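Local coordinates for protein NF-kappa-B inhibitor beta (Mus musculus, PDB 1OY3) that inhibits the transcription factor NF-kappa-B by forming a complex with it and trapping it in the cytoplasm through a domain of ankyrin repeats, at residues Ala58-Ala69 and Thr92-Pro102; Val200-Glu209 and Arg235-Leu244. All blocks are in the same frame, centred on the assembly; numbering follows the deposited sequence.

Interaction 1 (Ala58-Ala69 and Thr92-Pro102); sequences ASTVEKLYAAGA and TCACVLLQPRP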
loop_
_atom_site.group_PDB
_atom_site.type_symbol
_atom_site.label_atom_id
_atom_site.label_comp_id
_atom_site.label_asym_id
_atom_site.label_seq_id
_atom_site.Cartn_x
_atom_site.Cartn_y
_atom_site.Cartn_z
ATOM N N ALA C 58 6.519 -22.252 0.277
ATOM C CA ALA C 58 6.672 -22.474 1.718
ATOM C C ALA C 58 7.953 -23.182 2.097
ATOM O O ALA C 58 8.551 -22.900 3.139
ATOM C CB ALA C 58 5.459 -23.254 2.268
ATOM N N SER C 59 8.381 -24.113 1.256
ATOM C CA SER C 59 9.596 -24.845 1.538
ATOM C C SER C 59 10.805 -23.915 1.415
ATOM O O SER C 59 11.707 -23.928 2.253
ATOM C CB SER C 59 9.726 -26.019 0.570
ATOM O OG SER C 59 10.910 -26.738 0.819
ATOM N N THR C 60 10.803 -23.083 0.383
ATOM C CA THR C 60 11.912 -22.161 0.157
ATOM C C THR C 60 11.968 -21.057 1.216
ATOM O O THR C 60 13.046 -20.589 1.583
ATOM C CB THR C 60 11.806 -21.538 -1.246
ATOM O OG1 THR C 60 11.786 -22.592 -2.219
ATOM C CG2 THR C 60 12.990 -20.604 -1.519
ATOM N N VAL C 61 10.807 -20.658 1.727
ATOM C CA VAL C 61 10.770 -19.627 2.740
ATOM C C VAL C 61 11.370 -20.152 4.042
ATOM O O VAL C 61 12.038 -19.406 4.763
ATOM C CB VAL C 61 9.321 -19.128 2.982
ATOM C CG1 VAL C 61 9.255 -18.295 4.259
ATOM C CG2 VAL C 61 8.860 -18.291 1.774
ATOM N N GLU C 62 11.156 -21.435 4.336
ATOM C CA GLU C 62 11.690 -22.026 5.560
ATOM C C GLU C 62 13.212 -22.101 5.535
ATOM O O GLU C 62 13.868 -21.810 6.535
ATOM C CB GLU C 62 11.104 -23.430 5.787
ATOM C CG GLU C 62 11.680 -24.171 7.001
ATOM C CD GLU C 62 10.957 -25.482 7.301
ATOM O OE1 GLU C 62 10.654 -26.224 6.343
ATOM O OE2 GLU C 62 10.696 -25.772 8.489
ATOM N N LYS C 63 13.771 -22.497 4.396
ATOM C CA LYS C 63 15.223 -22.606 4.274
ATOM C C LYS C 63 15.851 -21.258 4.550
ATOM O O LYS C 63 16.760 -21.136 5.376
ATOM C CB LYS C 63 15.603 -23.073 2.874
ATOM C CG LYS C 63 15.130 -24.466 2.543
ATOM C CD LYS C 63 15.653 -24.872 1.174
ATOM C CE LYS C 63 15.242 -26.280 0.818
ATOM N NZ LYS C 63 15.686 -26.579 -0.565
ATOM N N LEU C 64 15.344 -20.236 3.868
ATOM C CA LEU C 64 15.842 -18.881 4.040
ATOM C C LEU C 64 15.642 -18.434 5.484
ATOM O O LEU C 64 16.550 -17.863 6.097
ATOM C CB LEU C 64 15.125 -17.930 3.060
ATOM C CG LEU C 64 15.427 -18.287 1.601
ATOM C CD1 LEU C 64 14.504 -17.548 0.636
ATOM C CD2 LEU C 64 16.896 -17.957 1.317
ATOM N N TYR C 65 14.465 -18.720 6.035
ATOM C CA TYR C 65 14.152 -18.332 7.414
ATOM C C TYR C 65 15.058 -19.104 8.389
ATOM O O TYR C 65 15.623 -18.534 9.326
ATOM C CB TYR C 65 12.670 -18.633 7.710
ATOM C CG TYR C 65 12.116 -18.060 9.009
ATOM C CD1 TYR C 65 11.051 -18.690 9.658
ATOM C CD2 TYR C 65 12.613 -16.878 9.564
ATOM C CE1 TYR C 65 10.499 -18.169 10.811
ATOM C CE2 TYR C 65 12.050 -16.332 10.736
ATOM C CZ TYR C 65 10.994 -16.993 11.344
ATOM O OH TYR C 65 10.400 -16.474 12.480
ATOM N N ALA C 66 15.200 -20.401 8.148
ATOM C CA ALA C 66 16.025 -21.259 8.984
ATOM C C ALA C 66 17.468 -20.781 8.944
ATOM O O ALA C 66 18.166 -20.815 9.957
ATOM C CB ALA C 66 15.939 -22.712 8.498
ATOM N N ALA C 67 17.898 -20.335 7.761
ATOM C CA ALA C 67 19.255 -19.846 7.543
ATOM C C ALA C 67 19.513 -18.500 8.196
ATOM O O ALA C 67 20.650 -18.037 8.228
ATOM C CB ALA C 67 19.542 -19.753 6.044
ATOM N N GLY C 68 18.463 -17.856 8.696
ATOM C CA GLY C 68 18.650 -16.576 9.356
ATOM C C GLY C 68 18.310 -15.325 8.562
ATOM O O GLY C 68 18.745 -14.232 8.926
ATOM N N ALA C 69 17.533 -15.470 7.489
ATOM C CA ALA C 69 17.146 -14.323 6.675
ATOM C C ALA C 69 16.288 -13.358 7.508
ATOM O O ALA C 69 15.420 -13.791 8.275
ATOM C CB ALA C 69 16.367 -14.803 5.448
ATOM N N THR C 92 0.572 -20.818 3.344
ATOM C CA THR C 92 1.589 -21.666 3.940
ATOM C C THR C 92 2.880 -20.886 4.247
ATOM O O THR C 92 3.535 -21.129 5.259
ATOM C CB THR C 92 1.881 -22.891 3.037
ATOM O OG1 THR C 92 2.169 -22.460 1.705
ATOM C CG2 THR C 92 0.682 -23.815 3.008
ATOM N N CYS C 93 3.239 -19.939 3.389
ATOM C CA CYS C 93 4.437 -19.125 3.624
ATOM C C CYS C 93 4.282 -18.289 4.896
ATOM O O CYS C 93 5.217 -18.172 5.707
ATOM C CB CYS C 93 4.677 -18.198 2.444
ATOM S SG CYS C 93 5.218 -19.029 0.931
ATOM N N ALA C 94 3.097 -17.709 5.075
ATOM C CA ALA C 94 2.836 -16.879 6.245
ATOM C C ALA C 94 2.980 -17.729 7.498
ATOM O O ALA C 94 3.484 -17.273 8.519
ATOM C CB ALA C 94 1.417 -16.285 6.175
ATOM N N CYS C 95 2.517 -18.969 7.394
ATOM C CA CYS C 95 2.560 -19.920 8.491
ATOM C C CYS C 95 4.012 -20.219 8.920
ATOM O O CYS C 95 4.335 -20.268 10.115
ATOM C CB CYS C 95 1.831 -21.187 8.049
ATOM S SG CYS C 95 1.509 -22.332 9.360
ATOM N N VAL C 96 4.883 -20.412 7.938
ATOM C CA VAL C 96 6.297 -20.664 8.202
ATOM C C VAL C 96 6.899 -19.466 8.946
ATOM O O VAL C 96 7.664 -19.625 9.897
ATOM C CB VAL C 96 7.093 -20.844 6.884
ATOM C CG1 VAL C 96 8.568 -20.922 7.187
ATOM C CG2 VAL C 96 6.616 -22.094 6.140
ATOM N N LEU C 97 6.550 -18.262 8.504
ATOM C CA LEU C 97 7.083 -17.057 9.122
ATOM C C LEU C 97 6.519 -16.748 10.501
ATOM O O LEU C 97 7.243 -16.261 11.372
ATOM C CB LEU C 97 6.853 -15.844 8.219
ATOM C CG LEU C 97 7.586 -15.814 6.873
ATOM C CD1 LEU C 97 7.122 -14.602 6.084
ATOM C CD2 LEU C 97 9.102 -15.779 7.091
ATOM N N LEU C 98 5.234 -17.039 10.691
ATOM C CA LEU C 98 4.540 -16.753 11.942
ATOM C C LEU C 98 4.799 -17.694 13.130
ATOM O O LEU C 98 3.862 -18.210 13.738
ATOM C CB LEU C 98 3.036 -16.671 11.657
ATOM C CG LEU C 98 2.646 -15.555 10.675
ATOM C CD1 LEU C 98 1.204 -15.724 10.237
ATOM C CD2 LEU C 98 2.860 -14.205 11.325
ATOM N N GLN C 99 6.070 -17.903 13.453
ATOM C CA GLN C 99 6.482 -18.756 14.572
ATOM C C GLN C 99 7.973 -18.555 14.773
ATOM O O GLN C 99 8.635 -17.976 13.923
ATOM C CB GLN C 99 6.199 -20.234 14.268
ATOM C CG GLN C 99 6.981 -20.814 13.098
ATOM C CD GLN C 99 6.495 -22.210 12.697
ATOM O OE1 GLN C 99 5.795 -22.375 11.697
ATOM N NE2 GLN C 99 6.856 -23.210 13.484
ATOM N N PRO C 100 8.519 -19.020 15.908
ATOM C CA PRO C 100 9.950 -18.857 16.158
ATOM C C PRO C 100 10.762 -19.484 15.031
ATOM O O PRO C 100 10.456 -20.580 14.578
ATOM C CB PRO C 100 10.149 -19.584 17.484
ATOM C CG PRO C 100 8.829 -19.369 18.175
ATOM C CD PRO C 100 7.846 -19.623 17.071
ATOM N N ARG C 101 11.786 -18.776 14.578
ATOM C CA ARG C 101 12.651 -19.266 13.515
ATOM C C ARG C 101 13.097 -20.707 13.784
ATOM O O ARG C 101 13.286 -21.101 14.931
ATOM C CB ARG C 101 13.881 -18.357 13.388
ATOM C CG ARG C 101 14.954 -18.902 12.461
ATOM C CD ARG C 101 16.207 -18.039 12.424
ATOM N NE ARG C 101 16.068 -16.858 11.574
ATOM C CZ ARG C 101 15.520 -15.711 11.958
ATOM N NH1 ARG C 101 15.050 -15.571 13.191
ATOM N NH2 ARG C 101 15.452 -14.697 11.108
ATOM N N PRO C 102 13.251 -21.517 12.728
ATOM C CA PRO C 102 13.684 -22.902 12.937
ATOM C C PRO C 102 15.028 -22.940 13.664
ATOM O O PRO C 102 15.882 -22.078 13.450
ATOM C CB PRO C 102 13.804 -23.450 11.521
ATOM C CG PRO C 102 12.736 -22.682 10.771
ATOM C CD PRO C 102 12.908 -21.271 11.314
HETATM O O HOH W 1 18.478 -21.313 12.556
#
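Tyr65 reaches from helix 58-66 across to the chain that follows helix 91-97, and its ring is held on two faces and at one edge. Leu97 CD2 lies 4.2 Å above one face of the Tyr65 ring, offset toward the rim. Over the opposite face comes Arg101, whose CA makes a CH-pi contact 3.9 Å from the centroid of the Tyr65 ring. At the edge, Tyr65 OH donates to Gln99 O (2.7 Å), close to the line of that carbonyl. Bending at chi3 (-79°), Arg101 curls back over the tyrosine. Tyr65 CE2 sits above the centre of its guanidinium, the two planes 55° apart. Arg101 NE only weakly reaches Tyr65 O. Pro102 CD packs on Tyr65 CD1 (3.6 Å), and a water bridges Ala66 O and Pro102 O.

Beside Tyr65, Val96 is a knob in the hole formed by Ala58, Val61, Glu62 and Tyr65, with Val96 CG1 3.7 Å from Glu62 CA. Gly68, at positive phi, ends the helix in a Schellman motif, and Ala69 O just beyond it accepts Arg101 NH2 at 3.0 Å. The axes of segments 58-66 and 92-97 approach to 8.7 Å, 21° from parallel, as successive repeats ANK 2 and ANK 3 stack. Trp147 touches Tyr65 from a later loop, helices 22-32 and 48-55 pack against helix 58-66, and helix 81-85 lies against Leu97.

Interaction 2 (Val200-Glu209 and Arg235-Leu244); sequences VEAQAASVLE and RPNPILARLL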
loop_
_atom_site.group_PDB
_atom_site.type_symbol
_atom_site.label_atom_id
_atom_site.label_comp_id
_atom_site.label_asym_id
_atom_site.label_seq_id
_atom_site.Cartn_x
_atom_site.Cartn_y
_atom_site.Cartn_z
ATOM N N VAL C 200 -15.539 -3.911 5.259
ATOM C CA VAL C 200 -16.788 -3.354 4.747
ATOM C C VAL C 200 -16.551 -2.776 3.347
ATOM O O VAL C 200 -17.342 -2.999 2.428
ATOM C CB VAL C 200 -17.343 -2.268 5.693
ATOM C CG1 VAL C 200 -18.621 -1.674 5.122
ATOM C CG2 VAL C 200 -17.633 -2.875 7.043
ATOM N N GLU C 201 -15.450 -2.049 3.180
ATOM C CA GLU C 201 -15.125 -1.488 1.878
ATOM C C GLU C 201 -14.928 -2.620 0.884
ATOM O O GLU C 201 -15.305 -2.507 -0.281
ATOM C CB GLU C 201 -13.855 -0.643 1.955
ATOM C CG GLU C 201 -14.034 0.641 2.744
ATOM C CD GLU C 201 -12.981 1.681 2.416
ATOM O OE1 GLU C 201 -13.138 2.842 2.859
ATOM O OE2 GLU C 201 -12.000 1.340 1.718
ATOM N N ALA C 202 -14.351 -3.720 1.362
ATOM C CA ALA C 202 -14.087 -4.896 0.532
ATOM C C ALA C 202 -15.339 -5.735 0.295
ATOM O O ALA C 202 -15.312 -6.684 -0.494
ATOM C CB ALA C 202 -13.020 -5.757 1.191
ATOM N N GLN C 203 -16.424 -5.383 0.985
ATOM C CA GLN C 203 -17.693 -6.103 0.894
ATOM C C GLN C 203 -17.451 -7.596 1.153
ATOM O O GLN C 203 -18.148 -8.455 0.615
ATOM C CB GLN C 203 -18.338 -5.893 -0.488
ATOM C CG GLN C 203 -18.642 -4.431 -0.838
ATOM C CD GLN C 203 -19.750 -3.827 0.014
ATOM O OE1 GLN C 203 -20.935 -4.108 -0.187
ATOM N NE2 GLN C 203 -19.367 -2.996 0.975
ATOM N N ALA C 204 -16.444 -7.898 1.970
ATOM C CA ALA C 204 -16.127 -9.281 2.299
ATOM C C ALA C 204 -16.792 -9.608 3.633
ATOM O O ALA C 204 -16.198 -9.448 4.702
ATOM C CB ALA C 204 -14.614 -9.470 2.385
ATOM N N ALA C 205 -18.036 -10.068 3.552
ATOM C CA ALA C 205 -18.830 -10.401 4.731
ATOM C C ALA C 205 -18.212 -11.454 5.644
ATOM O O ALA C 205 -18.244 -11.307 6.869
ATOM C CB ALA C 205 -20.230 -10.847 4.301
ATOM N N SER C 206 -17.663 -12.514 5.057
ATOM C CA SER C 206 -17.062 -13.590 5.843
ATOM C C SER C 206 -15.846 -13.084 6.625
ATOM O O SER C 206 -15.584 -13.525 7.745
ATOM C CB SER C 206 -16.652 -14.749 4.934
ATOM O OG SER C 206 -15.437 -14.463 4.266
ATOM N N VAL C 207 -15.109 -12.154 6.027
ATOM C CA VAL C 207 -13.944 -11.568 6.672
ATOM C C VAL C 207 -14.457 -10.643 7.770
ATOM O O VAL C 207 -13.911 -10.602 8.875
ATOM C CB VAL C 207 -13.084 -10.771 5.647
ATOM C CG1 VAL C 207 -12.030 -9.926 6.367
ATOM C CG2 VAL C 207 -12.408 -11.740 4.693
ATOM N N LEU C 208 -15.517 -9.904 7.462
ATOM C CA LEU C 208 -16.113 -8.992 8.436
ATOM C C LEU C 208 -16.522 -9.796 9.667
ATOM O O LEU C 208 -16.287 -9.381 10.812
ATOM C CB LEU C 208 -17.343 -8.309 7.832
ATOM C CG LEU C 208 -18.170 -7.399 8.742
ATOM C CD1 LEU C 208 -17.304 -6.251 9.255
ATOM C CD2 LEU C 208 -19.372 -6.865 7.964
ATOM N N GLU C 209 -17.114 -10.960 9.426
ATOM C CA GLU C 209 -17.552 -11.823 10.521
ATOM C C GLU C 209 -16.384 -12.366 11.323
ATOM O O GLU C 209 -16.420 -12.346 12.557
ATOM C CB GLU C 209 -18.395 -12.984 10.000
ATOM C CG GLU C 209 -18.797 -13.965 11.097
ATOM C CD GLU C 209 -19.978 -14.824 10.707
ATOM O OE1 GLU C 209 -19.881 -15.555 9.697
ATOM O OE2 GLU C 209 -21.010 -14.762 11.415
ATOM N N ARG C 235 -23.165 1.135 1.582
ATOM C CA ARG C 235 -22.675 0.092 0.690
ATOM C C ARG C 235 -23.868 -0.732 0.206
ATOM O O ARG C 235 -24.934 -0.714 0.823
ATOM C CB ARG C 235 -21.677 -0.804 1.435
ATOM C CG ARG C 235 -20.557 -0.046 2.166
ATOM C CD ARG C 235 -19.451 0.445 1.231
ATOM N NE ARG C 235 -18.535 1.358 1.916
ATOM C CZ ARG C 235 -17.366 1.766 1.426
ATOM N NH1 ARG C 235 -16.949 1.339 0.239
ATOM N NH2 ARG C 235 -16.618 2.620 2.112
ATOM N N PRO C 236 -23.705 -1.463 -0.908
ATOM C CA PRO C 236 -24.771 -2.292 -1.479
ATOM C C PRO C 236 -25.127 -3.582 -0.733
ATOM O O PRO C 236 -26.273 -3.758 -0.316
ATOM C CB PRO C 236 -24.269 -2.560 -2.892
ATOM C CG PRO C 236 -22.794 -2.625 -2.701
ATOM C CD PRO C 236 -22.532 -1.439 -1.801
ATOM N N ASN C 237 -24.155 -4.478 -0.572
ATOM C CA ASN C 237 -24.377 -5.761 0.103
ATOM C C ASN C 237 -24.976 -5.611 1.506
ATOM O O ASN C 237 -24.316 -5.145 2.436
ATOM C CB ASN C 237 -23.065 -6.543 0.176
ATOM C CG ASN C 237 -23.256 -7.957 0.683
ATOM O OD1 ASN C 237 -22.300 -8.724 0.785
ATOM N ND2 ASN C 237 -24.495 -8.313 1.001
ATOM N N PRO C 238 -26.243 -6.032 1.675
ATOM C CA PRO C 238 -26.984 -5.962 2.942
ATOM C C PRO C 238 -26.407 -6.817 4.064
ATOM O O PRO C 238 -26.530 -6.477 5.236
ATOM C CB PRO C 238 -28.390 -6.426 2.551
ATOM C CG PRO C 238 -28.454 -6.176 1.063
ATOM C CD PRO C 238 -27.090 -6.600 0.613
ATOM N N ILE C 239 -25.785 -7.931 3.692
ATOM C CA ILE C 239 -25.205 -8.849 4.661
ATOM C C ILE C 239 -24.323 -8.137 5.673
ATOM O O ILE C 239 -24.449 -8.352 6.880
ATOM C CB ILE C 239 -24.354 -9.924 3.967
ATOM C CG1 ILE C 239 -25.136 -10.546 2.808
ATOM C CG2 ILE C 239 -23.952 -10.993 4.975
ATOM C CD1 ILE C 239 -26.442 -11.189 3.210
ATOM N N LEU C 240 -23.433 -7.288 5.168
ATOM C CA LEU C 240 -22.490 -6.539 5.998
ATOM C C LEU C 240 -23.143 -5.780 7.142
ATOM O O LEU C 240 -22.669 -5.834 8.275
ATOM C CB LEU C 240 -21.691 -5.572 5.123
ATOM C CG LEU C 240 -20.863 -6.250 4.028
ATOM C CD1 LEU C 240 -20.288 -5.202 3.092
ATOM C CD2 LEU C 240 -19.752 -7.069 4.664
ATOM N N ALA C 241 -24.228 -5.073 6.844
ATOM C CA ALA C 241 -24.943 -4.313 7.858
ATOM C C ALA C 241 -25.558 -5.275 8.880
ATOM O O ALA C 241 -25.455 -5.063 10.089
ATOM C CB ALA C 241 -26.028 -3.474 7.204
ATOM N N ARG C 242 -26.185 -6.337 8.382
ATOM C CA ARG C 242 -26.810 -7.341 9.238
ATOM C C ARG C 242 -25.808 -7.851 10.268
ATOM O O ARG C 242 -26.080 -7.834 11.471
ATOM C CB ARG C 242 -27.318 -8.512 8.395
ATOM C CG ARG C 242 -28.312 -8.121 7.302
ATOM C CD ARG C 242 -28.661 -9.319 6.417
ATOM N NE ARG C 242 -29.532 -8.955 5.302
ATOM C CZ ARG C 242 -29.811 -9.756 4.277
ATOM N NH1 ARG C 242 -29.289 -10.974 4.218
ATOM N NH2 ARG C 242 -30.608 -9.338 3.304
ATOM N N LEU C 243 -24.647 -8.297 9.789
ATOM C CA LEU C 243 -23.584 -8.811 10.657
ATOM C C LEU C 243 -23.253 -7.833 11.768
ATOM O O LEU C 243 -23.365 -8.162 12.951
ATOM C CB LEU C 243 -22.316 -9.089 9.843
ATOM C CG LEU C 243 -22.216 -10.416 9.087
ATOM C CD1 LEU C 243 -23.463 -10.645 8.258
ATOM C CD2 LEU C 243 -20.969 -10.401 8.205
ATOM N N LEU C 244 -22.831 -6.632 11.377
ATOM C CA LEU C 244 -22.476 -5.591 12.338
ATOM C C LEU C 244 -23.602 -5.413 13.346
ATOM O O LEU C 244 -23.356 -5.315 14.551
ATOM C CB LEU C 244 -22.192 -4.272 11.607
ATOM C CG LEU C 244 -20.851 -4.253 10.865
ATOM C CD1 LEU C 244 -20.864 -3.218 9.748
ATOM C CD2 LEU C 244 -19.738 -3.968 11.866
#
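Leu240 projects between Ala205 and Leu208 where two consecutive ankyrin repeats, ANK 5 and ANK 6, stack with the helical segments 205-209 and 238-244 side by side, 12° from parallel. This is the tight part: Leu240 CD2 stands only 3.3 Å from Leu208 CD2, closer than ordinary van der Waals contact. Leu208 has CG anti to its backbone N (chi1 175°), which points the branch at helix 238-244, where CD2 meets Leu240, Leu243 and Leu244. Ala205 CB meets Ile239 CG2 at 3.8 Å.

Toward Arg235 the contact becomes polar and looser. Glu201 CG lies over one face of the guanidinium, yet the salt bridge from Arg235 NH2 to Glu201 OE1 is long, 3.6 Å, and the other carboxylate oxygen, OE2, pairs with Arg193. Arg235 also packs on a polar side chain of another protein chain, so this end borders the partner protein. Between the two zones Gln203, bent at chi2, folds its amide in beside Leu240 and Arg235, its NE2 turned to Val200 O in a bond modelled doubtfully short. Gln203 OE1 accepts Asn237 N at 3.3 Å, the donor almost in line with the amide C=O (173°), a long bond linking the side-chain carbonyl of one repeat to a backbone N-H of the next.

In the fold
After helices 12-18, 22-32 and 48-55, helix 58-66 of ANK 2 opens interaction 1, which closes a loop of 22 residues when the chain returns through helix 91-97 of ANK 3. The chain then passes an unmodelled region, 109-143, and ANK 4 before reaching ANK 5. There 200-209 opens interaction 2, which closes after 25 intervening residues at 235-244 in ANK 6. The contacts are therefore in series, neither nested nor crossed. The centres of interaction 1 and interaction 2 are about 33 Å apart, on opposite sides of the chain's centre. The nearest atoms of interaction 1 and interaction 2 stay about 15 Å apart. Each joins one pair of adjacent repeats, at two points along the stack.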